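Local coordinates for protein HAD superfamily hydrolase (Brucella suis biovar 1, PDB 6NQ4) that probably acts as a phosphatase of the haloacid dehalogenase superfamily, with a sodium ion bound at its presumed active site, at residues 43-47 against 244-248; 71-77 against 98-104; 183-187 against 271-276; 261-267 against 296-302. One frame throughout, in Å; residues are numbered along the deposited sequence. Where two conformers were deposited one is given.

Contact 1: residues 43-47 against 244-248. With NA (sodium ion), chain H; PO4 (phosphate ion), chain G.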
loop_
_atom_site.group_PDB
_atom_site.type_symbol
_atom_site.label_atom_id
_atom_site.label_comp_id
_atom_site.label_asym_id
_atom_site.label_seq_id
_atom_site.Cartn_x
_atom_site.Cartn_y
_atom_site.Cartn_z
ATOM N N VAL A 43 1.691 6.034 -3.613
ATOM C CA VAL A 43 1.154 6.094 -4.976
ATOM C C VAL A 43 -0.280 6.649 -5.019
ATOM O O VAL A 43 -0.502 7.781 -5.477
ATOM C CB VAL A 43 1.285 4.737 -5.708
ATOM C CG1 VAL A 43 0.638 4.808 -7.104
ATOM C CG2 VAL A 43 2.780 4.320 -5.832
ATOM N N TRP A 44 -1.267 5.890 -4.537
ATOM C CA TRP A 44 -2.652 6.371 -4.615
ATOM C C TRP A 44 -2.853 7.618 -3.760
ATOM O O TRP A 44 -2.483 7.658 -2.582
ATOM C CB TRP A 44 -3.624 5.284 -4.180
ATOM C CG TRP A 44 -4.113 4.446 -5.313
ATOM C CD1 TRP A 44 -5.305 4.572 -5.974
ATOM C CD2 TRP A 44 -3.422 3.378 -5.937
ATOM N NE1 TRP A 44 -5.411 3.622 -6.944
ATOM C CE2 TRP A 44 -4.270 2.863 -6.944
ATOM C CE3 TRP A 44 -2.175 2.775 -5.719
ATOM C CZ2 TRP A 44 -3.905 1.788 -7.761
ATOM C CZ3 TRP A 44 -1.806 1.706 -6.530
ATOM C CH2 TRP A 44 -2.669 1.221 -7.537
ATOM N N GLY A 45 -3.444 8.638 -4.364
ATOM C CA GLY A 45 -3.683 9.884 -3.692
ATOM C C GLY A 45 -2.540 10.857 -3.753
ATOM O O GLY A 45 -2.701 12.008 -3.301
ATOM N N VAL A 46 -1.384 10.434 -4.265
ATOM C CA VAL A 46 -0.194 11.276 -4.291
ATOM C C VAL A 46 0.327 11.372 -5.717
ATOM O O VAL A 46 0.582 12.474 -6.216
ATOM C CB VAL A 46 0.876 10.749 -3.313
ATOM C CG1 VAL A 46 2.190 11.516 -3.496
ATOM C CG2 VAL A 46 0.371 10.857 -1.863
ATOM N N VAL A 47 0.490 10.223 -6.384
ATOM C CA VAL A 47 0.925 10.174 -7.783
ATOM C C VAL A 47 -0.263 10.079 -8.739
ATOM O O VAL A 47 -0.251 10.675 -9.828
ATOM C CB VAL A 47 1.904 8.993 -7.978
ATOM C CG1 VAL A 47 2.221 8.784 -9.464
ATOM C CG2 VAL A 47 3.172 9.208 -7.161
ATOM N N ILE A 244 7.056 9.772 2.011
ATOM C CA ILE A 244 6.019 10.712 1.578
ATOM C C ILE A 244 4.690 9.969 1.473
ATOM O O ILE A 244 4.619 8.923 0.828
ATOM C CB ILE A 244 6.357 11.327 0.206
ATOM C CG1 ILE A 244 7.747 11.970 0.208
ATOM C CG2 ILE A 244 5.264 12.325 -0.219
ATOM C CD1 ILE A 244 8.176 12.503 -1.132
ATOM N N GLY A 245 3.625 10.526 2.047
ATOM C CA GLY A 245 2.319 9.901 1.860
ATOM C C GLY A 245 1.201 10.723 2.458
ATOM O O GLY A 245 1.435 11.703 3.176
ATOM N N ASP A 246 -0.026 10.307 2.140
ATOM C CA ASP A 246 -1.220 10.981 2.641
ATOM C C ASP A 246 -2.007 10.160 3.653
ATOM O O ASP A 246 -3.072 10.600 4.094
ATOM C CB ASP A 246 -2.120 11.517 1.512
ATOM C CG ASP A 246 -3.070 10.464 0.931
ATOM O OD1 ASP A 246 -2.735 9.274 0.914
ATOM O OD2 ASP A 246 -4.152 10.836 0.440
ATOM N N GLY A 247 -1.520 8.977 4.046
ATOM C CA GLY A 247 -2.184 8.182 5.054
ATOM C C GLY A 247 -1.487 8.282 6.397
ATOM O O GLY A 247 -0.315 7.940 6.520
ATOM N N VAL A 248 -2.222 8.733 7.411
ATOM C CA VAL A 248 -1.607 8.846 8.732
ATOM C C VAL A 248 -1.291 7.468 9.299
ATOM O O VAL A 248 -0.190 7.227 9.814
ATOM C CB VAL A 248 -2.482 9.683 9.681
ATOM C CG1 VAL A 248 -1.894 9.686 11.104
ATOM C CG2 VAL A 248 -2.647 11.118 9.155
HETATM NA NA NA H . -2.393 7.193 -0.266
HETATM P P PO4 G . -1.317 3.541 -1.409
HETATM O O1 PO4 G . -1.700 4.942 -0.933
HETATM O O2 PO4 G . -0.721 3.599 -2.804
HETATM O O3 PO4 G . -2.717 2.901 -1.470
HETATM O O4 PO4 G . -0.476 2.831 -0.377
HETATM O O HOH W 1 -2.004 6.159 1.968
HETATM O O HOH W 2 -4.686 6.323 -0.609
#
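Asp246 OD1 and Trp44 O bind the same sodium ion side by side, while the indole of Trp44 turns away to run beside a bound phosphate. At the edge of the indole, near its plane, lies phosphate O2, 3.4 Å from Trp44 CE3; His48 meets the same ring edge-to-face. The carboxylate grips the metal through one oxygen: Asp246 OD1 is 2.4 Å from the sodium, whereas OD2 stays too far to bind it and has a hydrogen bond elsewhere. A first torsion of 83° sets Asp246 CG between its own backbone N and carbonyl carbon and brings the carboxylate round to the ion. Trp44 O also binds at 2.4 Å, roughly opposite water 1, and phosphate O1, at 2.5 Å from the sodium, lies roughly opposite Asp246 OD1. Water 2 and Asp42 complete six ligands. The phosphate is fixed on this side by Trp44 N, which donates to O2 over 2.9 Å with an N-H...O angle of 162°. Away from the metal the contact is van der Waals packing: Val46 CG2, beside its own backbone N, lies 4.1 Å from Asp246 N and 4.2 Å from Asp246 CB. In the 43-47 turn Val43 O accepts from both Val46 N and Val47 N. A metal held between the loop after the first strand and an acidic residue just past the fourth matches the HAD phosphatase active site, in which magnesium is the usual ion.

Contact 2: residues 71-77 against 98-104. With PO4 (phosphate ion), chain G.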
loop_
_atom_site.group_PDB
_atom_site.type_symbol
_atom_site.label_atom_id
_atom_site.label_comp_id
_atom_site.label_asym_id
_atom_site.label_seq_id
_atom_site.Cartn_x
_atom_site.Cartn_y
_atom_site.Cartn_z
ATOM N N ILE A 71 14.170 7.046 -6.108
ATOM C CA ILE A 71 12.736 7.067 -5.807
ATOM C C ILE A 71 12.212 5.636 -5.798
ATOM O O ILE A 71 12.207 4.960 -6.834
ATOM C CB ILE A 71 11.940 7.881 -6.841
ATOM C CG1 ILE A 71 12.453 9.317 -6.961
ATOM C CG2 ILE A 71 10.449 7.872 -6.485
ATOM C CD1 ILE A 71 12.444 10.101 -5.694
ATOM N N ILE A 72 11.724 5.190 -4.648
ATOM C CA ILE A 72 10.977 3.945 -4.555
ATOM C C ILE A 72 9.526 4.326 -4.333
ATOM O O ILE A 72 9.205 4.964 -3.328
ATOM C CB ILE A 72 11.461 3.058 -3.393
ATOM C CG1 ILE A 72 12.989 2.948 -3.357
ATOM C CG2 ILE A 72 10.773 1.679 -3.457
ATOM C CD1 ILE A 72 13.647 2.290 -4.559
ATOM N N LEU A 73 8.642 3.905 -5.234
ATOM C CA LEU A 73 7.219 4.070 -4.971
ATOM C C LEU A 73 6.773 2.895 -4.109
ATOM O O LEU A 73 7.017 1.736 -4.461
ATOM C CB LEU A 73 6.433 4.123 -6.276
ATOM C CG LEU A 73 6.840 5.266 -7.211
ATOM C CD1 LEU A 73 5.957 5.258 -8.457
ATOM C CD2 LEU A 73 6.748 6.595 -6.485
ATOM N N VAL A 74 6.186 3.181 -2.952
ATOM C CA VAL A 74 5.830 2.163 -1.972
ATOM C C VAL A 74 4.324 2.270 -1.768
ATOM O O VAL A 74 3.830 3.293 -1.270
ATOM C CB VAL A 74 6.590 2.369 -0.651
ATOM C CG1 VAL A 74 6.217 1.288 0.367
ATOM C CG2 VAL A 74 8.119 2.392 -0.894
ATOM N N THR A 75 3.590 1.238 -2.170
ATOM C CA THR A 75 2.140 1.299 -2.225
ATOM C C THR A 75 1.526 0.067 -1.587
ATOM O O THR A 75 2.067 -1.033 -1.680
ATOM C CB THR A 75 1.657 1.405 -3.701
ATOM O OG1 THR A 75 0.229 1.310 -3.759
ATOM C CG2 THR A 75 2.244 0.305 -4.574
ATOM N N ASN A 76 0.382 0.253 -0.947
ATOM C CA ASN A 76 -0.357 -0.876 -0.382
ATOM C C ASN A 76 -1.177 -1.673 -1.406
ATOM O O ASN A 76 -1.931 -2.570 -1.008
ATOM C CB ASN A 76 -1.230 -0.430 0.798
ATOM C CG ASN A 76 -0.467 -0.475 2.110
ATOM O OD1 ASN A 76 0.651 -1.008 2.165
ATOM N ND2 ASN A 76 -1.059 0.040 3.176
ATOM N N SER A 77 -1.053 -1.395 -2.701
ATOM C CA SER A 77 -1.721 -2.224 -3.692
ATOM C C SER A 77 -1.449 -3.701 -3.417
ATOM O O SER A 77 -0.291 -4.075 -3.161
ATOM C CB SER A 77 -1.202 -1.895 -5.086
ATOM O OG SER A 77 -1.791 -2.779 -6.028
ATOM N N TYR A 98 10.522 7.370 -11.434
ATOM C CA TYR A 98 10.791 6.511 -10.293
ATOM C C TYR A 98 11.865 5.507 -10.679
ATOM O O TYR A 98 12.129 5.274 -11.865
ATOM C CB TYR A 98 9.493 5.810 -9.817
ATOM C CG TYR A 98 8.827 4.982 -10.905
ATOM C CD1 TYR A 98 7.933 5.564 -11.798
ATOM C CD2 TYR A 98 9.112 3.626 -11.054
ATOM C CE1 TYR A 98 7.340 4.814 -12.812
ATOM C CE2 TYR A 98 8.536 2.878 -12.055
ATOM C CZ TYR A 98 7.654 3.465 -12.938
ATOM O OH TYR A 98 7.074 2.694 -13.931
ATOM N N ASP A 99 12.484 4.909 -9.665
ATOM C CA ASP A 99 13.452 3.844 -9.887
ATOM C C ASP A 99 12.845 2.460 -9.755
ATOM O O ASP A 99 13.154 1.580 -10.567
ATOM C CB ASP A 99 14.617 3.987 -8.903
ATOM C CG ASP A 99 15.474 5.195 -9.208
ATOM O OD1 ASP A 99 16.441 5.036 -9.986
ATOM O OD2 ASP A 99 15.159 6.300 -8.704
ATOM N N ARG A 100 11.966 2.257 -8.776
ATOM C CA ARG A 100 11.381 0.945 -8.541
ATOM C C ARG A 100 10.063 1.121 -7.808
ATOM O O ARG A 100 9.846 2.137 -7.136
ATOM C CB ARG A 100 12.329 0.026 -7.752
ATOM C CG ARG A 100 12.541 -1.295 -8.477
ATOM C CD ARG A 100 13.409 -2.270 -7.721
ATOM N NE ARG A 100 14.761 -2.334 -8.250
ATOM C CZ ARG A 100 15.714 -3.073 -7.701
ATOM N NH1 ARG A 100 16.934 -3.099 -8.222
ATOM N NH2 ARG A 100 15.433 -3.785 -6.616
ATOM N N VAL A 101 9.180 0.125 -7.973
ATOM C CA VAL A 101 7.914 0.038 -7.246
ATOM C C VAL A 101 7.981 -1.160 -6.313
ATOM O O VAL A 101 8.402 -2.252 -6.731
ATOM C CB VAL A 101 6.729 -0.110 -8.219
ATOM C CG1 VAL A 101 5.417 -0.277 -7.448
ATOM C CG2 VAL A 101 6.636 1.109 -9.134
ATOM N N VAL A 102 7.599 -0.956 -5.050
ATOM C CA VAL A 102 7.450 -2.027 -4.072
ATOM C C VAL A 102 6.024 -1.987 -3.557
ATOM O O VAL A 102 5.562 -0.943 -3.094
ATOM C CB VAL A 102 8.454 -1.872 -2.915
ATOM C CG1 VAL A 102 8.159 -2.885 -1.820
ATOM C CG2 VAL A 102 9.893 -2.031 -3.431
ATOM N N THR A 103 5.327 -3.111 -3.638
ATOM C CA THR A 103 3.920 -3.155 -3.261
ATOM C C THR A 103 3.699 -4.065 -2.061
ATOM O O THR A 103 4.485 -4.976 -1.772
ATOM C CB THR A 103 3.010 -3.615 -4.410
ATOM O OG1 THR A 103 3.136 -5.043 -4.569
ATOM C CG2 THR A 103 3.341 -2.920 -5.710
ATOM N N SER A 104 2.563 -3.845 -1.392
ATOM C CA SER A 104 2.144 -4.773 -0.348
ATOM C C SER A 104 1.963 -6.179 -0.913
ATOM O O SER A 104 2.357 -7.161 -0.280
ATOM C CB SER A 104 0.856 -4.245 0.305
ATOM O OG SER A 104 0.382 -5.141 1.293
HETATM P P PO4 G . -1.317 3.541 -1.409
HETATM O O1 PO4 G . -1.700 4.942 -0.933
HETATM O O2 PO4 G . -0.721 3.599 -2.804
HETATM O O3 PO4 G . -2.717 2.901 -1.470
HETATM O O4 PO4 G . -0.476 2.831 -0.377
#
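Strands 71-75 and 100-103 run parallel with their axes 4.7 Å apart, Ile72, Leu73, Val74 and Thr75 pairing in order with Arg100, Val101, Val102 and Thr103. Five good backbone bonds join the strands and their ends, from Asp99 N to Ile71 O, Leu73 N to Arg100 O, Val102 N to Leu73 O, Thr75 N to Val102 O and Ser104 N to Thr75 O. At the opening end Asp99 adds a side-chain bond: its OD2 accepts from Ile71 N over 2.9 Å in a nearly straight line, met on the anti side of the carboxylate, while OD1 forms a salt bridge with Arg65. On one face Ile72 CG2 meets Val102 CG2 at 3.8 Å. On the other, Leu73 crosses Tyr98 at about a right angle, its CG 3.8 Å from Tyr98 CB, and further along the methyls of two threonines lie side by side, Thr75 CG2 being 3.6 Å from Thr103 CG2. With Thr75 OG1 anti to the backbone N (chi1 173°), the hydroxyl points to the phosphate and donates to its O2 over 2.7 Å; Thr75 OG1 in turn accepts from Ser77 N in an ST turn, which helps fix its rotation. Asn76 N adds a 2.8 Å bond to phosphate O4, and the Asn76 amide is held by Lys215 and Asp183. The pair belongs to a beta-alpha-beta unit whose helix, 81-90, packs on Leu73 and Val101; helix 218-232 lies against Ile72 and Val74, and strand 38-41 continues the sheet beyond 71-75.

Contact 3: residues 183-187 against 271-276. With EDO (1,2-ethanediol), chain C.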
loop_
_atom_site.group_PDB
_atom_site.type_symbol
_atom_site.label_atom_id
_atom_site.label_comp_id
_atom_site.label_asym_id
_atom_site.label_seq_id
_atom_site.Cartn_x
_atom_site.Cartn_y
_atom_site.Cartn_z
ATOM N N ASP A 183 -4.949 -1.026 3.575
ATOM C CA ASP A 183 -5.813 0.157 3.488
ATOM C C ASP A 183 -7.266 -0.236 3.763
ATOM O O ASP A 183 -7.711 -1.324 3.393
ATOM C CB ASP A 183 -5.776 0.760 2.075
ATOM C CG ASP A 183 -4.425 1.400 1.697
ATOM O OD1 ASP A 183 -3.517 1.505 2.546
ATOM O OD2 ASP A 183 -4.296 1.811 0.510
ATOM N N ILE A 184 -8.020 0.669 4.406
ATOM C CA ILE A 184 -9.450 0.440 4.597
ATOM C C ILE A 184 -10.234 0.843 3.355
ATOM O O ILE A 184 -11.116 0.110 2.888
ATOM C CB ILE A 184 -9.945 1.203 5.838
ATOM C CG1 ILE A 184 -9.131 0.810 7.069
ATOM C CG2 ILE A 184 -11.472 1.008 6.023
ATOM C CD1 ILE A 184 -9.109 -0.663 7.325
ATOM N N MET A 185 -9.937 2.020 2.817
ATOM C CA MET A 185 -10.527 2.497 1.568
ATOM C C MET A 185 -9.414 3.048 0.701
ATOM O O MET A 185 -8.299 3.300 1.169
ATOM C CB MET A 185 -11.574 3.611 1.776
ATOM C CG MET A 185 -12.690 3.225 2.733
ATOM S SD MET A 185 -14.153 4.276 2.574
ATOM C CE MET A 185 -14.980 3.406 1.223
ATOM N N VAL A 186 -9.734 3.233 -0.577
ATOM C CA VAL A 186 -8.845 3.886 -1.529
ATOM C C VAL A 186 -9.696 4.730 -2.460
ATOM O O VAL A 186 -10.874 4.439 -2.694
ATOM C CB VAL A 186 -8.008 2.847 -2.331
ATOM C CG1 VAL A 186 -8.888 2.048 -3.285
ATOM C CG2 VAL A 186 -6.834 3.501 -3.083
ATOM N N GLU A 187 -9.105 5.781 -2.989
ATOM C CA GLU A 187 -9.817 6.549 -3.995
ATOM C C GLU A 187 -9.753 5.848 -5.349
ATOM O O GLU A 187 -8.813 5.096 -5.659
ATOM C CB GLU A 187 -9.262 7.967 -4.095
ATOM C CG GLU A 187 -7.791 8.014 -4.453
ATOM C CD GLU A 187 -6.917 8.069 -3.220
ATOM O OE1 GLU A 187 -6.471 6.985 -2.746
ATOM O OE2 GLU A 187 -6.703 9.211 -2.716
ATOM N N ALA A 271 -7.560 8.422 2.143
ATOM C CA ALA A 271 -8.500 7.309 2.023
ATOM C C ALA A 271 -8.151 6.168 2.972
ATOM O O ALA A 271 -9.043 5.512 3.520
ATOM C CB ALA A 271 -8.564 6.821 0.573
ATOM N N ALA A 272 -6.855 5.898 3.170
ATOM C CA ALA A 272 -6.464 4.806 4.050
ATOM C C ALA A 272 -6.849 5.045 5.504
ATOM O O ALA A 272 -6.872 4.089 6.291
ATOM C CB ALA A 272 -4.950 4.559 3.958
ATOM N N ASP A 273 -7.159 6.288 5.879
ATOM C CA ASP A 273 -7.518 6.648 7.248
ATOM C C ASP A 273 -9.024 6.633 7.498
ATOM O O ASP A 273 -9.447 6.931 8.621
ATOM C CB ASP A 273 -6.997 8.054 7.577
ATOM C CG ASP A 273 -5.485 8.128 7.651
ATOM O OD1 ASP A 273 -4.849 7.135 8.077
ATOM O OD2 ASP A 273 -4.936 9.195 7.301
ATOM N N TYR A 274 -9.835 6.331 6.485
ATOM C CA TYR A 274 -11.278 6.225 6.678
ATOM C C TYR A 274 -11.607 4.989 7.511
ATOM O O TYR A 274 -10.884 3.990 7.499
ATOM C CB TYR A 274 -12.001 6.167 5.324
ATOM C CG TYR A 274 -12.303 7.527 4.711
ATOM C CD1 TYR A 274 -11.283 8.345 4.229
ATOM C CD2 TYR A 274 -13.619 7.985 4.593
ATOM C CE1 TYR A 274 -11.559 9.588 3.663
ATOM C CE2 TYR A 274 -13.906 9.232 4.035
ATOM C CZ TYR A 274 -12.871 10.024 3.568
ATOM O OH TYR A 274 -13.136 11.257 3.010
ATOM N N ALA A 275 -12.694 5.073 8.267
ATOM C CA ALA A 275 -13.143 3.967 9.099
ATOM C C ALA A 275 -14.095 3.058 8.315
ATOM O O ALA A 275 -14.574 3.400 7.233
ATOM C CB ALA A 275 -13.818 4.500 10.365
ATOM N N VAL A 276 -14.377 1.882 8.889
ATOM C CA VAL A 276 -15.272 0.909 8.263
ATOM C C VAL A 276 -16.717 1.391 8.180
ATOM O O VAL A 276 -17.517 0.815 7.434
ATOM C CB VAL A 276 -15.087 -0.477 8.928
ATOM C CG1 VAL A 276 -16.078 -1.509 8.382
ATOM C CG2 VAL A 276 -13.665 -0.963 8.717
HETATM C C1 EDO C . -4.652 0.422 -4.100
HETATM O O1 EDO C . -5.499 -0.707 -4.367
HETATM C C2 EDO C . -4.261 0.427 -2.625
HETATM O O2 EDO C . -5.414 0.596 -1.767
HETATM O O HOH W 3 -5.788 8.910 -0.295
#
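Residues 183-187, the approach to and start of the hairpin of strands 185-188 and 191-194, press against the short 3-10 turn of Ala271 to Asp273 and the loop beyond it. The hairpin lies in the stretch inserted between core strands, consistent with a C2-type cap of a HAD hydrolase, and the loop follows core strand 261-265. Packing is closest at the alanines and around Ile184. Ala271 CB sits 3.6 Å from Val186 CA, and Ala272 CB lies 3.7 Å from Asp183 OD1, an oxygen that also accepts from Asn76. In Ile184, chi1 of -56° puts CG1 beside the backbone N and leaves CG2 anti to it; CB and both branches pack against Tyr274 O, with Ile184 CB at 3.4 Å. Polar matching is poor in this inner part: Met185 O and Ala271 O, two acceptors, stand 3.3 Å apart, and Met185 N is buried with no partner in the model. Farther out the fit is looser. The side chains of Ile184 and Val276 cross at about a right angle near helix 196-205, meeting CG2 to CG2 at 4.0 Å, and the bent end of Met185 makes an oblique Met-aromatic contact, SD 5.0 Å from the centroid of the partly exposed Tyr274 ring. Toward the phosphate pocket, Asp183 OD2 accepts from ethanediol O2. At the far end of the hairpin strand the two segments are joined through water, which donates a hydrogen bond to Glu187 OE2 over 2.6 Å and accepts from Ala271 N over 3.1 Å.

Contact 4: residues 261-267 against 296-302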
loop_
_atom_site.group_PDB
_atom_site.type_symbol
_atom_site.label_atom_id
_atom_site.label_comp_id
_atom_site.label_asym_id
_atom_site.label_seq_id
_atom_site.Cartn_x
_atom_site.Cartn_y
_atom_site.Cartn_z
ATOM N N ASP A 261 12.197 10.096 8.483
ATOM C CA ASP A 261 11.488 11.365 8.375
ATOM C C ASP A 261 10.322 11.213 7.404
ATOM O O ASP A 261 10.368 10.416 6.459
ATOM C CB ASP A 261 12.425 12.443 7.830
ATOM C CG ASP A 261 13.546 12.825 8.802
ATOM O OD1 ASP A 261 13.542 12.406 9.991
ATOM O OD2 ASP A 261 14.449 13.570 8.362
ATOM N N VAL A 262 9.272 11.998 7.624
ATOM C CA VAL A 262 8.094 11.880 6.787
ATOM C C VAL A 262 7.630 13.247 6.328
ATOM O O VAL A 262 7.710 14.251 7.046
ATOM C CB VAL A 262 6.959 11.014 7.389
ATOM C CG1 VAL A 262 6.188 11.770 8.439
ATOM C CG2 VAL A 262 6.020 10.509 6.283
ATOM N N LEU A 263 7.196 13.275 5.077
ATOM C CA LEU A 263 6.523 14.412 4.470
ATOM C C LEU A 263 5.065 14.009 4.271
ATOM O O LEU A 263 4.768 13.092 3.493
ATOM C CB LEU A 263 7.165 14.768 3.131
ATOM C CG LEU A 263 6.413 15.789 2.277
ATOM C CD1 LEU A 263 6.303 17.116 2.999
ATOM C CD2 LEU A 263 7.088 15.984 0.941
ATOM N N TYR A 264 4.161 14.684 4.980
ATOM C CA TYR A 264 2.734 14.389 4.930
ATOM C C TYR A 264 2.076 15.248 3.857
ATOM O O TYR A 264 2.285 16.465 3.808
ATOM C CB TYR A 264 2.120 14.690 6.301
ATOM C CG TYR A 264 0.622 14.482 6.460
ATOM C CD1 TYR A 264 0.019 13.277 6.121
ATOM C CD2 TYR A 264 -0.177 15.481 7.008
ATOM C CE1 TYR A 264 -1.346 13.084 6.295
ATOM C CE2 TYR A 264 -1.529 15.294 7.187
ATOM C CZ TYR A 264 -2.112 14.098 6.837
ATOM O OH TYR A 264 -3.470 13.932 7.035
ATOM N N ILE A 265 1.286 14.612 2.995
ATOM C CA ILE A 265 0.549 15.307 1.947
ATOM C C ILE A 265 -0.815 15.650 2.537
ATOM O O ILE A 265 -1.747 14.840 2.520
ATOM C CB ILE A 265 0.452 14.466 0.673
ATOM C CG1 ILE A 265 1.860 14.075 0.203
ATOM C CG2 ILE A 265 -0.276 15.243 -0.440
ATOM C CD1 ILE A 265 2.790 15.273 -0.020
ATOM N N SER A 266 -0.927 16.871 3.061
ATOM C CA SER A 266 -2.048 17.243 3.913
ATOM C C SER A 266 -3.344 17.456 3.143
ATOM O O SER A 266 -4.423 17.340 3.742
ATOM C CB SER A 266 -1.692 18.496 4.716
ATOM O OG SER A 266 -1.392 19.588 3.864
ATOM N N GLY A 267 -3.270 17.758 1.848
ATOM C CA GLY A 267 -4.433 17.923 1.003
ATOM C C GLY A 267 -4.944 16.654 0.353
ATOM O O GLY A 267 -5.900 16.705 -0.432
ATOM N N PRO A 296 5.261 14.616 11.351
ATOM C CA PRO A 296 5.927 14.839 10.063
ATOM C C PRO A 296 6.893 16.011 10.133
ATOM O O PRO A 296 6.557 17.083 10.645
ATOM C CB PRO A 296 4.761 15.133 9.111
ATOM C CG PRO A 296 3.571 14.526 9.764
ATOM C CD PRO A 296 3.796 14.710 11.236
ATOM N N ILE A 297 8.108 15.797 9.618
ATOM C CA ILE A 297 9.044 16.913 9.497
ATOM C C ILE A 297 8.442 18.006 8.632
ATOM O O ILE A 297 8.689 19.197 8.857
ATOM C CB ILE A 297 10.431 16.471 8.975
ATOM C CG1 ILE A 297 10.330 15.864 7.573
ATOM C CG2 ILE A 297 11.095 15.507 9.942
ATOM C CD1 ILE A 297 11.352 16.406 6.590
ATOM N N ALA A 298 7.623 17.630 7.652
ATOM C CA ALA A 298 7.085 18.618 6.740
ATOM C C ALA A 298 5.691 18.212 6.286
ATOM O O ALA A 298 5.292 17.043 6.353
ATOM C CB ALA A 298 8.015 18.852 5.543
ATOM N N SER A 299 4.961 19.215 5.825
ATOM C CA SER A 299 3.640 19.065 5.242
ATOM C C SER A 299 3.638 19.822 3.927
ATOM O O SER A 299 4.199 20.918 3.840
ATOM C CB SER A 299 2.585 19.693 6.157
ATOM O OG SER A 299 1.644 18.730 6.590
ATOM N N LEU A 300 3.024 19.231 2.909
ATOM C CA LEU A 300 2.750 19.903 1.648
ATOM C C LEU A 300 1.312 19.593 1.276
ATOM O O LEU A 300 0.854 18.458 1.451
ATOM C CB LEU A 300 3.651 19.395 0.517
ATOM C CG LEU A 300 5.007 20.049 0.278
ATOM C CD1 LEU A 300 5.690 19.382 -0.914
ATOM C CD2 LEU A 300 4.840 21.540 0.057
ATOM N N HIS A 301 0.602 20.600 0.765
ATOM C CA HIS A 301 -0.785 20.387 0.366
ATOM C C HIS A 301 -0.890 19.282 -0.680
ATOM O O HIS A 301 -1.735 18.387 -0.576
ATOM C CB HIS A 301 -1.356 21.687 -0.187
ATOM C CG HIS A 301 -2.814 21.610 -0.495
ATOM N ND1 HIS A 301 -3.775 21.486 0.485
ATOM C CD2 HIS A 301 -3.477 21.629 -1.675
ATOM C CE1 HIS A 301 -4.968 21.435 -0.079
ATOM N NE2 HIS A 301 -4.816 21.522 -1.388
ATOM N N ALA A 302 -0.033 19.338 -1.698
ATOM C CA ALA A 302 0.061 18.314 -2.727
ATOM C C ALA A 302 1.531 18.175 -3.074
ATOM O O ALA A 302 2.323 19.093 -2.844
ATOM C CB ALA A 302 -0.705 18.735 -3.989
HETATM O O HOH W 4 9.222 13.008 10.435
#
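An outer pair of the parallel core sheet is formed where strand 261-265 takes on strand 298-300, close to the C terminus. Leu263, Tyr264 and Ile265 pair with Ala298, Ser299 and Leu300, and the axes diverge by 25°. Tyr264 is bonded through both its backbone polar atoms: its N donates to Ala298 O, tilted out of the carbonyl plane, and Leu300 N donates to Tyr264 O, each over 3.0 Å. Past the regular pairing Ser266 N reaches Leu300 O, and Gly267 N meets a lone pair of His301 O in the carbonyl plane at 2.9 Å. On the face of Leu263, Ile265, Ala298 and Leu300, Leu263 CG is anti to the backbone N (chi1 170°), which carries the branch across to the neighbour: CD1 lies 3.5 Å from Ala298 CB and CD2 meets Leu300 CD1. Ile265 CG2 fits 3.5 Å from His301 O where the chain bends away. On the face of Tyr264 and Ser299, Ser299 OG approaches the Tyr264 ring at its edge, near the plane and 3.7 Å from CD2, while Pro296 CG packs 3.8 Å from Tyr264 CB. Gly267 CA lies over one face of the His301 ring, 4.0 Å from its centroid, in a CH-pi contact at the exposed end. Helix 248-258 packs on Val262 and Tyr264, and strand 241-245 flanks 261-265 on its other side. A short last strand added in parallel to a sheet bordered by helices fits the Rossmann-like core of HAD hydrolases.

How the contacts relate
From the N terminus, the loop 43-47 comes first, but its partner 244-248 arrives only 197 residues later, so contact 1 closes the longest loop. Contact 2 falls wholly within that span, joining two neighbouring strands after a short helical crossover. Contact 3 starts in the same span at 183-187 and ends beyond it at 271-276, thereby crossing contact 1 and bringing the inserted hairpin to the core. Contact 4 begins after contact 1 has closed; its segments alternate with those of contact 3. Contacts 2 and 4 secure opposite outer pairs of one six-stranded sheet. Contact 1 lies between them, touching both and sharing its phosphate with contact 2.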